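Local coordinates for protein putative tetR family transcription regulator (Shewanella loihica, PDB 3PPB) that probably binds DNA through a helix-turn-helix domain and regulates transcription, as in other members of the TetR family, at residues T9-I14 with H48-K53; L21-G26 with F107-M112; L56-F61 with T115-V120. All coordinates share one frame; numbering follows the deposited sequence.

Interaction 1. Residues T9-I14 with H48-K53; sequences TKKQAI and HHFPSK
K11 lies with its aliphatic chain across two aromatic rings and links the two residues that follow one another at the end of helix 43-49. Its CG stands anti to the backbone N (chi1 -151°) and the chain runs extended from there to NZ, so that one methylene meets H49 and F50 together. Over the H49 imidazole, K11 CG sits 4.1 Å from the ring centroid and 23° off the ring normal, a CH-pi contact. The opposite face of this imidazole is taken by H48 CD2 of its own segment, which leaves H49 between a lysine methylene and its neighbour's ring. Farther along, K11 CE reaches F50 CZ at 3.7 Å, the lysine chain crossing the phenylalanine side chain at about a right angle. H49 ends helix 43-49, the second helix of the predicted helix-turn-helix motif and, as in TetR relatives, probably the one that reads DNA; F50 leaves helical geometry immediately after it. Both side chains, with CG anti to the carbonyl carbon, point at the start of helix 10-24, the first helix of the three-helix DNA-binding domain. From that helix I14 meets F50 tip to tip, its CG2 branch 3.7 Å from F50 CE2. The other branch of I14 turns to the histidine, CD1 lying 4.0 Å from H49 ND1. I14 and F50 are buried, and L56 of helix 53-74 touches both, while I35 and L46 close in on I14. K11 NZ remains 6.7 Å from H49 NE2, too far for contact; a positive charge on K11 could nevertheless slightly disfavour protonation of H49.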
loop_
_atom_site.group_PDB
_atom_site.type_symbol
_atom_site.label_atom_id
_atom_site.label_comp_id
_atom_site.label_asym_id
_atom_site.label_seq_id
_atom_site.Cartn_x
_atom_site.Cartn_y
_atom_site.Cartn_z
ATOM N N THR A 9 -15.937 -28.115 2.222
ATOM C CA THR A 9 -14.922 -28.970 1.607
ATOM C C THR A 9 -13.608 -28.769 2.401
ATOM O O THR A 9 -13.433 -27.732 3.059
ATOM C CB THR A 9 -14.806 -28.741 0.063
ATOM O OG1 THR A 9 -13.994 -29.754 -0.522
ATOM C CG2 THR A 9 -14.227 -27.420 -0.313
ATOM N N LYS A 10 -12.720 -29.780 2.383
ATOM C CA LYS A 10 -11.444 -29.743 3.106
ATOM C C LYS A 10 -10.589 -28.596 2.609
ATOM O O LYS A 10 -10.099 -27.808 3.415
ATOM C CB LYS A 10 -10.691 -31.079 2.964
ATOM C CG LYS A 10 -11.264 -32.225 3.789
ATOM C CD LYS A 10 -10.468 -33.477 3.522
ATOM C CE LYS A 10 -10.881 -34.645 4.360
ATOM N NZ LYS A 10 -10.197 -35.900 3.918
ATOM N N LYS A 11 -10.445 -28.480 1.284
ATOM C CA LYS A 11 -9.687 -27.421 0.631
ATOM C C LYS A 11 -10.234 -26.050 1.010
ATOM O O LYS A 11 -9.432 -25.160 1.288
ATOM C CB LYS A 11 -9.688 -27.602 -0.895
ATOM C CG LYS A 11 -8.432 -27.046 -1.574
ATOM C CD LYS A 11 -8.571 -27.047 -3.091
ATOM C CE LYS A 11 -7.414 -26.380 -3.779
ATOM N NZ LYS A 11 -7.643 -26.262 -5.244
ATOM N N GLN A 12 -11.576 -25.891 1.092
ATOM C CA GLN A 12 -12.212 -24.600 1.430
ATOM C C GLN A 12 -11.977 -24.216 2.883
ATOM O O GLN A 12 -11.761 -23.038 3.152
ATOM C CB GLN A 12 -13.721 -24.591 1.117
ATOM C CG GLN A 12 -14.390 -23.210 1.112
ATOM C CD GLN A 12 -13.742 -22.183 0.202
ATOM O OE1 GLN A 12 -13.204 -22.491 -0.876
ATOM N NE2 GLN A 12 -13.813 -20.924 0.613
ATOM N N ALA A 13 -12.020 -25.198 3.813
ATOM C CA ALA A 13 -11.757 -24.970 5.238
ATOM C C ALA A 13 -10.320 -24.451 5.429
ATOM O O ALA A 13 -10.110 -23.527 6.214
ATOM C CB ALA A 13 -11.967 -26.260 6.028
ATOM N N ILE A 14 -9.348 -25.022 4.663
ATOM C CA ILE A 14 -7.940 -24.622 4.699
ATOM C C ILE A 14 -7.810 -23.181 4.193
ATOM O O ILE A 14 -7.250 -22.344 4.904
ATOM C CB ILE A 14 -7.015 -25.590 3.908
ATOM C CG1 ILE A 14 -6.929 -26.972 4.600
ATOM C CG2 ILE A 14 -5.612 -24.959 3.720
ATOM C CD1 ILE A 14 -6.611 -28.164 3.663
ATOM N N HIS A 48 -1.280 -32.032 0.751
ATOM C CA HIS A 48 -1.794 -32.654 -0.467
ATOM C C HIS A 48 -2.313 -31.573 -1.419
ATOM O O HIS A 48 -1.841 -31.490 -2.552
ATOM C CB HIS A 48 -2.901 -33.671 -0.143
ATOM C CG HIS A 48 -3.628 -34.176 -1.357
ATOM N ND1 HIS A 48 -3.028 -35.058 -2.256
ATOM C CD2 HIS A 48 -4.884 -33.908 -1.784
ATOM C CE1 HIS A 48 -3.936 -35.289 -3.193
ATOM N NE2 HIS A 48 -5.070 -34.625 -2.950
ATOM N N HIS A 49 -3.245 -30.722 -0.944
ATOM C CA HIS A 49 -3.806 -29.625 -1.735
ATOM C C HIS A 49 -2.791 -28.499 -1.915
ATOM O O HIS A 49 -2.761 -27.894 -2.989
ATOM C CB HIS A 49 -5.096 -29.073 -1.100
ATOM C CG HIS A 49 -6.201 -30.083 -0.942
ATOM N ND1 HIS A 49 -6.693 -30.429 0.312
ATOM C CD2 HIS A 49 -6.890 -30.773 -1.884
ATOM C CE1 HIS A 49 -7.658 -31.307 0.091
ATOM N NE2 HIS A 49 -7.811 -31.548 -1.212
ATOM N N PHE A 50 -1.949 -28.221 -0.891
ATOM C CA PHE A 50 -0.983 -27.119 -0.983
ATOM C C PHE A 50 0.411 -27.591 -0.539
ATOM O O PHE A 50 0.677 -27.635 0.665
ATOM C CB PHE A 50 -1.468 -25.900 -0.161
ATOM C CG PHE A 50 -2.898 -25.490 -0.452
ATOM C CD1 PHE A 50 -3.209 -24.727 -1.579
ATOM C CD2 PHE A 50 -3.935 -25.874 0.393
ATOM C CE1 PHE A 50 -4.529 -24.342 -1.844
ATOM C CE2 PHE A 50 -5.257 -25.498 0.119
ATOM C CZ PHE A 50 -5.543 -24.731 -0.994
ATOM N N PRO A 51 1.307 -27.945 -1.502
ATOM C CA PRO A 51 2.628 -28.504 -1.140
ATOM C C PRO A 51 3.508 -27.617 -0.250
ATOM O O PRO A 51 4.379 -28.135 0.456
ATOM C CB PRO A 51 3.293 -28.744 -2.499
ATOM C CG PRO A 51 2.154 -28.954 -3.431
ATOM C CD PRO A 51 1.121 -27.961 -2.968
ATOM N N SER A 52 3.269 -26.306 -0.254
ATOM C CA SER A 52 4.008 -25.374 0.587
ATOM C C SER A 52 3.065 -24.278 1.077
ATOM O O SER A 52 1.963 -24.115 0.534
ATOM C CB SER A 52 5.203 -24.791 -0.162
ATOM O OG SER A 52 4.811 -23.869 -1.167
ATOM N N LYS A 53 3.484 -23.548 2.127
ATOM C CA LYS A 53 2.700 -22.456 2.699
ATOM C C LYS A 53 2.642 -21.305 1.690
ATOM O O LYS A 53 1.636 -20.604 1.621
ATOM C CB LYS A 53 3.312 -22.017 4.025
ATOM C CG LYS A 53 2.339 -21.279 4.936
ATOM C CD LYS A 53 2.959 -20.984 6.299
ATOM C CE LYS A 53 4.097 -19.987 6.234
ATOM N NZ LYS A 53 4.636 -19.694 7.577
#

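Interaction 2. Residues L21-G26 with F107-M112; sequences LFVSQG and FQLYSM. With EDO (1,2-ethanediol), chain D; EDO (1,2-ethanediol), chain F.
The end of helix 10-24 meets helix 101-110 at the junction between the N-terminal DNA-binding domain and the C-terminal helical domain, which in TetR relatives binds ligand and forms the dimer. Y110 reaches across with CG anti to its carbonyl carbon (chi1 -63°) and donates its hydroxyl to the backbone: Y110 OH lies 2.7 Å from F22 O. The C=O...donor angle is 123°, and the hydroxyl stands 34° out of the carbonyl plane, while F22 O itself lies in the plane of the tyrosine ring, at its edge. F22 O also receives a weak bond from G26 N, so two donors share this carbonyl. In well-studied TetR regulators, shifts between these domains relay effector binding to the DNA-binding part; whether this protein does so is not established. The phenol tip also packs on the F22 side chain, with Y110 OH 3.5 Å from F22 CB. Beside the bond, L109 CD1 lies 3.8 Å from V23 O and 4.2 Å from V23 CG2. L109 also packs on P114 of the second subunit. S111 OG donates to O2 of one 1,2-ethanediol, which lies over a face of the F107 ring; another donates through O1 to Q108 O.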
loop_
_atom_site.group_PDB
_atom_site.type_symbol
_atom_site.label_atom_id
_atom_site.label_comp_id
_atom_site.label_asym_id
_atom_site.label_seq_id
_atom_site.Cartn_x
_atom_site.Cartn_y
_atom_site.Cartn_z
ATOM N N LEU A 21 -5.936 -16.392 9.432
ATOM C CA LEU A 21 -4.648 -16.398 10.126
ATOM C C LEU A 21 -3.592 -15.527 9.464
ATOM O O LEU A 21 -2.856 -14.854 10.185
ATOM C CB LEU A 21 -4.122 -17.828 10.300
ATOM C CG LEU A 21 -4.925 -18.722 11.251
ATOM C CD1 LEU A 21 -4.551 -20.163 11.074
ATOM C CD2 LEU A 21 -4.729 -18.307 12.721
ATOM N N PHE A 22 -3.513 -15.514 8.114
ATOM C CA PHE A 22 -2.545 -14.669 7.401
ATOM C C PHE A 22 -2.832 -13.186 7.656
ATOM O O PHE A 22 -1.919 -12.370 7.581
ATOM C CB PHE A 22 -2.529 -14.958 5.887
ATOM C CG PHE A 22 -1.950 -16.287 5.459
ATOM C CD1 PHE A 22 -1.148 -17.027 6.323
ATOM C CD2 PHE A 22 -2.182 -16.785 4.184
ATOM C CE1 PHE A 22 -0.598 -18.244 5.921
ATOM C CE2 PHE A 22 -1.632 -17.998 3.777
ATOM C CZ PHE A 22 -0.852 -18.732 4.654
ATOM N N VAL A 23 -4.076 -12.845 7.997
ATOM C CA VAL A 23 -4.419 -11.457 8.293
ATOM C C VAL A 23 -4.115 -11.141 9.776
ATOM O O VAL A 23 -3.493 -10.121 10.055
ATOM C CB VAL A 23 -5.895 -11.159 7.927
ATOM C CG1 VAL A 23 -6.426 -9.925 8.661
ATOM C CG2 VAL A 23 -6.057 -11.020 6.422
ATOM N N SER A 24 -4.571 -11.992 10.719
ATOM C CA SER A 24 -4.390 -11.710 12.148
ATOM C C SER A 24 -2.976 -11.981 12.660
ATOM O O SER A 24 -2.557 -11.310 13.599
ATOM C CB SER A 24 -5.399 -12.485 12.985
ATOM O OG SER A 24 -5.389 -13.863 12.654
ATOM N N GLN A 25 -2.239 -12.934 12.056
ATOM C CA GLN A 25 -0.896 -13.314 12.529
ATOM C C GLN A 25 0.225 -13.181 11.489
ATOM O O GLN A 25 1.376 -13.458 11.813
ATOM C CB GLN A 25 -0.913 -14.770 12.992
ATOM C CG GLN A 25 -1.740 -15.021 14.237
ATOM C CD GLN A 25 -1.834 -16.483 14.592
ATOM O OE1 GLN A 25 -2.702 -16.886 15.371
ATOM N NE2 GLN A 25 -0.949 -17.314 14.044
ATOM N N GLY A 26 -0.114 -12.846 10.253
ATOM C CA GLY A 26 0.867 -12.746 9.182
ATOM C C GLY A 26 1.176 -14.091 8.559
ATOM O O GLY A 26 0.762 -15.129 9.070
ATOM N N PHE A 107 -5.830 -7.691 1.268
ATOM C CA PHE A 107 -5.275 -6.893 0.153
ATOM C C PHE A 107 -4.326 -5.824 0.690
ATOM O O PHE A 107 -3.219 -5.657 0.192
ATOM C CB PHE A 107 -6.377 -6.218 -0.681
ATOM C CG PHE A 107 -7.137 -7.062 -1.676
ATOM C CD1 PHE A 107 -6.604 -8.261 -2.155
ATOM C CD2 PHE A 107 -8.348 -6.628 -2.188
ATOM C CE1 PHE A 107 -7.293 -9.020 -3.097
ATOM C CE2 PHE A 107 -9.016 -7.370 -3.167
ATOM C CZ PHE A 107 -8.491 -8.563 -3.603
ATOM N N GLN A 108 -4.741 -5.135 1.735
ATOM C CA GLN A 108 -3.941 -4.081 2.338
ATOM C C GLN A 108 -2.585 -4.677 2.773
ATOM O O GLN A 108 -1.540 -4.098 2.521
ATOM C CB GLN A 108 -4.743 -3.468 3.502
ATOM C CG GLN A 108 -4.501 -2.000 3.777
ATOM C CD GLN A 108 -4.732 -1.047 2.626
ATOM O OE1 GLN A 108 -3.805 -0.713 1.906
ATOM N NE2 GLN A 108 -5.937 -0.501 2.481
ATOM N N LEU A 109 -2.590 -5.878 3.307
ATOM C CA LEU A 109 -1.337 -6.484 3.733
ATOM C C LEU A 109 -0.497 -7.094 2.606
ATOM O O LEU A 109 0.729 -7.065 2.716
ATOM C CB LEU A 109 -1.619 -7.585 4.770
ATOM C CG LEU A 109 -2.118 -7.145 6.137
ATOM C CD1 LEU A 109 -2.835 -8.291 6.832
ATOM C CD2 LEU A 109 -0.961 -6.629 6.992
ATOM N N TYR A 110 -1.119 -7.701 1.574
ATOM C CA TYR A 110 -0.352 -8.492 0.603
ATOM C C TYR A 110 -0.326 -8.021 -0.868
ATOM O O TYR A 110 0.609 -8.404 -1.575
ATOM C CB TYR A 110 -0.865 -9.951 0.625
ATOM C CG TYR A 110 -0.661 -10.630 1.964
ATOM C CD1 TYR A 110 0.532 -11.274 2.266
ATOM C CD2 TYR A 110 -1.670 -10.650 2.921
ATOM C CE1 TYR A 110 0.735 -11.880 3.506
ATOM C CE2 TYR A 110 -1.477 -11.254 4.163
ATOM C CZ TYR A 110 -0.268 -11.857 4.454
ATOM O OH TYR A 110 -0.075 -12.458 5.667
ATOM N N SER A 111 -1.332 -7.251 -1.330
ATOM C CA SER A 111 -1.504 -6.788 -2.722
ATOM C C SER A 111 -0.310 -6.080 -3.367
ATOM O O SER A 111 -0.111 -6.209 -4.583
ATOM C CB SER A 111 -2.678 -5.828 -2.816
ATOM O OG SER A 111 -3.866 -6.575 -2.962
HETATM N N MSE A 112 0.423 -5.283 -2.598
HETATM C CA MSE A 112 1.531 -4.509 -3.147
HETATM C C MSE A 112 2.801 -4.686 -2.334
HETATM O O MSE A 112 3.760 -3.910 -2.481
HETATM C CB MSE A 112 1.123 -3.035 -3.168
HETATM C CG MSE A 112 1.428 -2.388 -4.482
HETATM SE SE MSE A 112 0.662 -0.653 -4.597
HETATM C CE MSE A 112 1.367 0.088 -3.028
HETATM C C1 EDO D . -6.769 -4.259 -6.133
HETATM O O1 EDO D . -6.539 -5.421 -6.927
HETATM C C2 EDO D . -6.924 -4.696 -4.686
HETATM O O2 EDO D . -5.790 -5.457 -4.282
HETATM C C1 EDO F . 0.318 -1.362 2.005
HETATM O O1 EDO F . -1.107 -1.319 2.166
HETATM C C2 EDO F . 0.645 -1.180 0.527
HETATM O O2 EDO F . 1.989 -1.611 0.265
#

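Interaction 3. Residues L56-F61 with T115-V120; sequences LLEQLF and TVEQSV. With EDO (1,2-ethanediol), chain I; EDO (1,2-ethanediol), chain E.
F61 extends from helix 53-74 with CG anti to the backbone N (chi1 -179°), which carries its ring out to the segment leading into helix 118-128. There V116 stands over one face of the ring. V116 CG1, anti to its own backbone N, is 4.2 Å from the F61 ring centroid and 13° off the normal, a CH-pi contact, while the CG2 branch of the same valine approaches F61 CD1. V120, in the first turn of helix 118-128, slides past the phenylalanine in the opposite direction and brings its CG1 to 3.7 Å from F61 CD2. V120 CG2, anti to the carbonyl carbon, lies 3.7 Å from E58 CD, crossing the glutamate chain at about a right angle. L57, also anti to its backbone N, completes the apolar patch by setting CD2 at 4.1 Å from T115 CG2. F106 of helix 101-110 packs against both L57 and F61, so the patch joins the long helix 53-74, which leads from the DNA-binding domain into the C-terminal one, to the larger C-terminal domain of this TetR-like fold.

E58 takes the other rotation, CG beside the backbone N, and runs extended beyond it alongside E117. The two carboxylate planes are turned 84° apart, with E58 OE2 and E117 OE2 5.6 Å from each other. Between the segments a 1,2-ethanediol, probably from the crystallisation liquor, donates through O1 to E58 OE2 at 2.7 Å and accepts from E117 N at 2.9 Å; T115 OG1 shares a hydrogen bond with O2 of a second diol. No direct hydrogen bond joins the segments: their cohesion is apolar, and in this crystal the polar link between them runs through the first diol, a relay from the E117 N-H that may ease the negative charge on E58 beside E117.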
loop_
_atom_site.group_PDB
_atom_site.type_symbol
_atom_site.label_atom_id
_atom_site.label_comp_id
_atom_site.label_asym_id
_atom_site.label_seq_id
_atom_site.Cartn_x
_atom_site.Cartn_y
_atom_site.Cartn_z
ATOM N N LEU A 56 -0.084 -22.062 -0.859
ATOM C CA LEU A 56 -1.366 -21.775 -0.224
ATOM C C LEU A 56 -1.632 -20.258 -0.265
ATOM O O LEU A 56 -2.733 -19.854 -0.642
ATOM C CB LEU A 56 -1.392 -22.320 1.217
ATOM C CG LEU A 56 -2.600 -22.004 2.130
ATOM C CD1 LEU A 56 -3.957 -22.294 1.446
ATOM C CD2 LEU A 56 -2.489 -22.783 3.456
ATOM N N LEU A 57 -0.626 -19.427 0.074
ATOM C CA LEU A 57 -0.772 -17.967 0.011
ATOM C C LEU A 57 -1.059 -17.508 -1.432
ATOM O O LEU A 57 -1.904 -16.640 -1.636
ATOM C CB LEU A 57 0.477 -17.232 0.560
ATOM C CG LEU A 57 0.495 -15.695 0.358
ATOM C CD1 LEU A 57 -0.649 -15.035 1.092
ATOM C CD2 LEU A 57 1.838 -15.082 0.745
ATOM N N GLU A 58 -0.353 -18.084 -2.418
ATOM C CA GLU A 58 -0.501 -17.710 -3.831
ATOM C C GLU A 58 -1.901 -18.063 -4.360
ATOM O O GLU A 58 -2.512 -17.244 -5.051
ATOM C CB GLU A 58 0.581 -18.387 -4.671
ATOM C CG GLU A 58 1.958 -17.804 -4.413
ATOM C CD GLU A 58 3.128 -18.520 -5.062
ATOM O OE1 GLU A 58 2.915 -19.554 -5.734
ATOM O OE2 GLU A 58 4.269 -18.030 -4.907
ATOM N N GLN A 59 -2.412 -19.257 -3.993
ATOM C CA GLN A 59 -3.735 -19.711 -4.419
ATOM C C GLN A 59 -4.816 -18.866 -3.762
ATOM O O GLN A 59 -5.796 -18.507 -4.420
ATOM C CB GLN A 59 -3.955 -21.218 -4.126
ATOM C CG GLN A 59 -3.101 -22.167 -4.994
ATOM C CD GLN A 59 -3.230 -21.906 -6.480
ATOM O OE1 GLN A 59 -4.311 -22.024 -7.066
ATOM N NE2 GLN A 59 -2.132 -21.515 -7.117
ATOM N N LEU A 60 -4.626 -18.528 -2.474
ATOM C CA LEU A 60 -5.552 -17.663 -1.750
ATOM C C LEU A 60 -5.586 -16.274 -2.404
ATOM O O LEU A 60 -6.665 -15.741 -2.690
ATOM C CB LEU A 60 -5.112 -17.564 -0.278
ATOM C CG LEU A 60 -5.942 -16.663 0.623
ATOM C CD1 LEU A 60 -7.407 -17.127 0.698
ATOM C CD2 LEU A 60 -5.322 -16.564 2.009
ATOM N N PHE A 61 -4.387 -15.699 -2.642
ATOM C CA PHE A 61 -4.188 -14.385 -3.255
ATOM C C PHE A 61 -4.950 -14.271 -4.566
ATOM O O PHE A 61 -5.765 -13.361 -4.708
ATOM C CB PHE A 61 -2.680 -14.130 -3.479
ATOM C CG PHE A 61 -2.334 -12.788 -4.081
ATOM C CD1 PHE A 61 -2.313 -11.645 -3.300
ATOM C CD2 PHE A 61 -2.004 -12.674 -5.427
ATOM C CE1 PHE A 61 -2.009 -10.403 -3.864
ATOM C CE2 PHE A 61 -1.670 -11.440 -5.977
ATOM C CZ PHE A 61 -1.669 -10.316 -5.192
ATOM N N THR A 115 5.977 -9.601 -0.118
ATOM C CA THR A 115 5.703 -10.971 0.356
ATOM C C THR A 115 5.289 -11.901 -0.801
ATOM O O THR A 115 5.798 -13.027 -0.880
ATOM C CB THR A 115 4.630 -10.980 1.486
ATOM O OG1 THR A 115 4.916 -9.958 2.437
ATOM C CG2 THR A 115 4.539 -12.316 2.203
ATOM N N VAL A 116 4.361 -11.450 -1.665
ATOM C CA VAL A 116 3.877 -12.285 -2.777
ATOM C C VAL A 116 4.885 -12.219 -3.921
ATOM O O VAL A 116 5.377 -11.130 -4.230
ATOM C CB VAL A 116 2.439 -11.905 -3.246
ATOM C CG1 VAL A 116 1.921 -12.862 -4.317
ATOM C CG2 VAL A 116 1.465 -11.861 -2.069
ATOM N N GLU A 117 5.184 -13.390 -4.550
ATOM C CA GLU A 117 6.055 -13.508 -5.721
ATOM C C GLU A 117 5.610 -12.532 -6.792
ATOM O O GLU A 117 4.399 -12.412 -7.024
ATOM C CB GLU A 117 6.004 -14.934 -6.290
ATOM C CG GLU A 117 7.084 -15.862 -5.767
ATOM C CD GLU A 117 8.521 -15.482 -6.061
ATOM O OE1 GLU A 117 8.793 -14.872 -7.120
ATOM O OE2 GLU A 117 9.385 -15.821 -5.221
ATOM N N GLN A 118 6.575 -11.804 -7.419
ATOM C CA GLN A 118 6.283 -10.813 -8.463
ATOM C C GLN A 118 5.477 -11.428 -9.611
ATOM O O GLN A 118 4.549 -10.779 -10.102
ATOM C CB GLN A 118 7.566 -10.163 -9.006
ATOM C CG GLN A 118 7.322 -8.792 -9.652
ATOM C CD GLN A 118 8.595 -8.086 -10.055
ATOM O OE1 GLN A 118 9.573 -8.009 -9.292
ATOM N NE2 GLN A 118 8.595 -7.518 -11.257
ATOM N N SER A 119 5.794 -12.681 -9.992
ATOM C CA SER A 119 5.105 -13.397 -11.068
ATOM C C SER A 119 3.610 -13.603 -10.749
ATOM O O SER A 119 2.778 -13.456 -11.650
ATOM C CB SER A 119 5.784 -14.738 -11.351
ATOM O OG SER A 119 5.838 -15.569 -10.205
ATOM N N VAL A 120 3.274 -13.893 -9.476
ATOM C CA VAL A 120 1.885 -14.087 -9.025
ATOM C C VAL A 120 1.162 -12.726 -8.993
ATOM O O VAL A 120 0.006 -12.656 -9.406
ATOM C CB VAL A 120 1.822 -14.837 -7.671
ATOM C CG1 VAL A 120 0.401 -14.896 -7.112
ATOM C CG2 VAL A 120 2.386 -16.243 -7.819
HETATM C C1 EDO I . 4.460 -15.843 -1.879
HETATM O O1 EDO I . 4.490 -15.874 -3.309
HETATM C C2 EDO I . 5.625 -16.596 -1.251
HETATM O O2 EDO I . 6.817 -16.597 -2.050
HETATM C C1 EDO E . 7.590 -9.867 5.959
HETATM O O1 EDO E . 6.189 -9.655 6.141
HETATM C C2 EDO E . 7.868 -11.010 4.982
HETATM O O2 EDO E . 7.540 -10.670 3.628
#

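Helix 10-24 carries one side of interactions 1 and 2, whose centres are 18 Å apart, and helix 53-74 carries one side of interaction 3, whose centre is 15 Å from that of interaction 1. Along the chain interaction 1 closes before interaction 3 opens, whereas interaction 2 alternates its segments with each of the others. Direct packing joins all three: K53 lies against F22, Q59 against F50, S111 against F61 and Y110 against V116. Interaction 1 thus lies within the DNA-binding domain, while interactions 2 and 3, 11 Å apart, connect that domain to the C-terminal one and both touch the second subunit, so the DNA-binding domain is held against the C-terminal domain, next to the dimer interface.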